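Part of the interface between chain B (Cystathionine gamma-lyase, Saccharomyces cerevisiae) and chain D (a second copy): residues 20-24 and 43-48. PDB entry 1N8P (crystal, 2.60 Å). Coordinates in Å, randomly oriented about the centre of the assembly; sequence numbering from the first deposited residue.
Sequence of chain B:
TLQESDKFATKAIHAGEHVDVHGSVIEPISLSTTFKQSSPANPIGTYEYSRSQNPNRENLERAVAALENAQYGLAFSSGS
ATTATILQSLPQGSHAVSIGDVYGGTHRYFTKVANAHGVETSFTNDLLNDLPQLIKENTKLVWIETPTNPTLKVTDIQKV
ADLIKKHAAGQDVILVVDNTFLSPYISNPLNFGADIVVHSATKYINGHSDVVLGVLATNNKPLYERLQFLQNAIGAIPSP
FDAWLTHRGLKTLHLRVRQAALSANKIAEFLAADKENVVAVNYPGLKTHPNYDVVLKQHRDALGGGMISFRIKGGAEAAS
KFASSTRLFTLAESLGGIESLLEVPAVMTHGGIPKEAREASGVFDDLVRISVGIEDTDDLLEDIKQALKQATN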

# COMPACT_ATOMS: atom_id res chain seq x y z
N ASP B 20 12.19 -14.39 -6.60
CA ASP B 20 12.01 -14.36 -5.15
C ASP B 20 12.33 -15.76 -4.65
O ASP B 20 11.82 -16.73 -5.19
CB ASP B 20 10.57 -14.00 -4.83
CG ASP B 20 10.27 -14.09 -3.36
OD1 ASP B 20 9.07 -14.03 -3.01
OD2 ASP B 20 11.21 -14.23 -2.56
N VAL B 21 13.16 -15.88 -3.63
CA VAL B 21 13.55 -17.19 -3.11
C VAL B 21 12.45 -17.94 -2.37
O VAL B 21 12.50 -19.16 -2.24
CB VAL B 21 14.81 -17.08 -2.20
CG1 VAL B 21 14.65 -17.90 -0.92
CG2 VAL B 21 16.02 -17.59 -2.96
N HIS B 22 11.47 -17.21 -1.88
CA HIS B 22 10.36 -17.84 -1.17
C HIS B 22 9.39 -18.37 -2.22
O HIS B 22 8.33 -18.87 -1.91
CB HIS B 22 9.68 -16.81 -0.28
CG HIS B 22 10.64 -15.98 0.52
ND1 HIS B 22 11.67 -15.27 -0.06
CD2 HIS B 22 10.73 -15.76 1.85
CE1 HIS B 22 12.36 -14.66 0.88
NE2 HIS B 22 11.81 -14.94 2.05
N GLY B 23 9.76 -18.23 -3.49
CA GLY B 23 8.92 -18.71 -4.57
C GLY B 23 7.50 -18.19 -4.65
O GLY B 23 6.59 -18.96 -4.92
N SER B 24 7.29 -16.90 -4.45
CA SER B 24 5.95 -16.31 -4.52
C SER B 24 5.46 -16.24 -5.96
O SER B 24 6.20 -15.89 -6.86
CB SER B 24 5.97 -14.90 -3.91
OG SER B 24 6.83 -14.03 -4.62
N PRO D 43 6.72 -26.88 -1.52
CA PRO D 43 7.16 -25.59 -2.08
C PRO D 43 8.61 -25.34 -2.47
O PRO D 43 9.53 -26.02 -2.01
CB PRO D 43 6.69 -24.59 -1.03
CG PRO D 43 5.46 -25.21 -0.52
CD PRO D 43 5.91 -26.64 -0.32
N ILE D 44 8.79 -24.33 -3.32
CA ILE D 44 10.10 -23.91 -3.78
C ILE D 44 10.66 -23.02 -2.69
O ILE D 44 11.58 -22.25 -2.92
CB ILE D 44 9.96 -23.12 -5.08
N GLY D 45 10.07 -23.13 -1.50
CA GLY D 45 10.49 -22.34 -0.35
C GLY D 45 9.43 -22.34 0.74
O GLY D 45 8.23 -22.25 0.46
N THR D 46 9.89 -22.46 1.99
CA THR D 46 9.09 -22.48 3.22
C THR D 46 7.63 -21.97 3.27
O THR D 46 6.96 -22.13 4.28
CB THR D 46 9.88 -21.75 4.35
OG1 THR D 46 10.97 -22.58 4.78
CG2 THR D 46 9.01 -21.42 5.54
N TYR D 47 7.13 -21.36 2.21
CA TYR D 47 5.76 -20.86 2.26
C TYR D 47 4.86 -21.54 1.23
O TYR D 47 5.30 -21.79 0.10
CB TYR D 47 5.73 -19.35 2.05
CG TYR D 47 6.47 -18.57 3.10
CD1 TYR D 47 7.73 -18.06 2.85
CD2 TYR D 47 5.91 -18.35 4.36
CE1 TYR D 47 8.42 -17.35 3.82
CE2 TYR D 47 6.59 -17.63 5.33
CZ TYR D 47 7.85 -17.14 5.05
OH TYR D 47 8.53 -16.41 5.99
N GLU D 48 3.62 -21.81 1.62
CA GLU D 48 2.67 -22.48 0.72
C GLU D 48 1.36 -21.72 0.48
O GLU D 48 0.87 -21.66 -0.65
CB GLU D 48 2.37 -23.88 1.25
CG GLU D 48 2.15 -23.91 2.74
CD GLU D 48 1.49 -25.20 3.19
OE1 GLU D 48 2.03 -26.28 2.85
OE2 GLU D 48 0.45 -25.12 3.88

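Two backbone carbonyls meet head to head here: B:Val21 O lies 3.3 Å from D:Ile44 O. Both are acceptors, so the pair cannot form a hydrogen bond. No hydrogen bond links the two stretches among the modelled atoms. The side chain of D:Ile44 stops at CB in the model, so its full packing cannot be judged.

B:His22 and D:Tyr47 meet rim to rim, with B:His22 CD2 3.4 Å from D:Tyr47 CE1. The ring planes differ by 18°, and neither ring covers the face of the other.

The histidine is held from within its own chain. B:Asp20 to B:Gly23 form a type I beta turn, closed by B:Gly23 N to B:Asp20 O at 3.1 Å. B:Asp20 OD2 accepts from B:His22 ND1 at 2.7 Å and from B:His22 N at 3.1 Å. The carboxylate thus ties the ring to the turn.

Glycines allow the backbones to come close. The CA atoms of B:His22 and D:Gly45 are 4.6 Å apart. A CB on D:Gly45 would clash with B:Val21 O. A CB on B:Gly23 would sit tightly against D:Ile44 CB, and the positive phi of B:Gly23 also favours glycine.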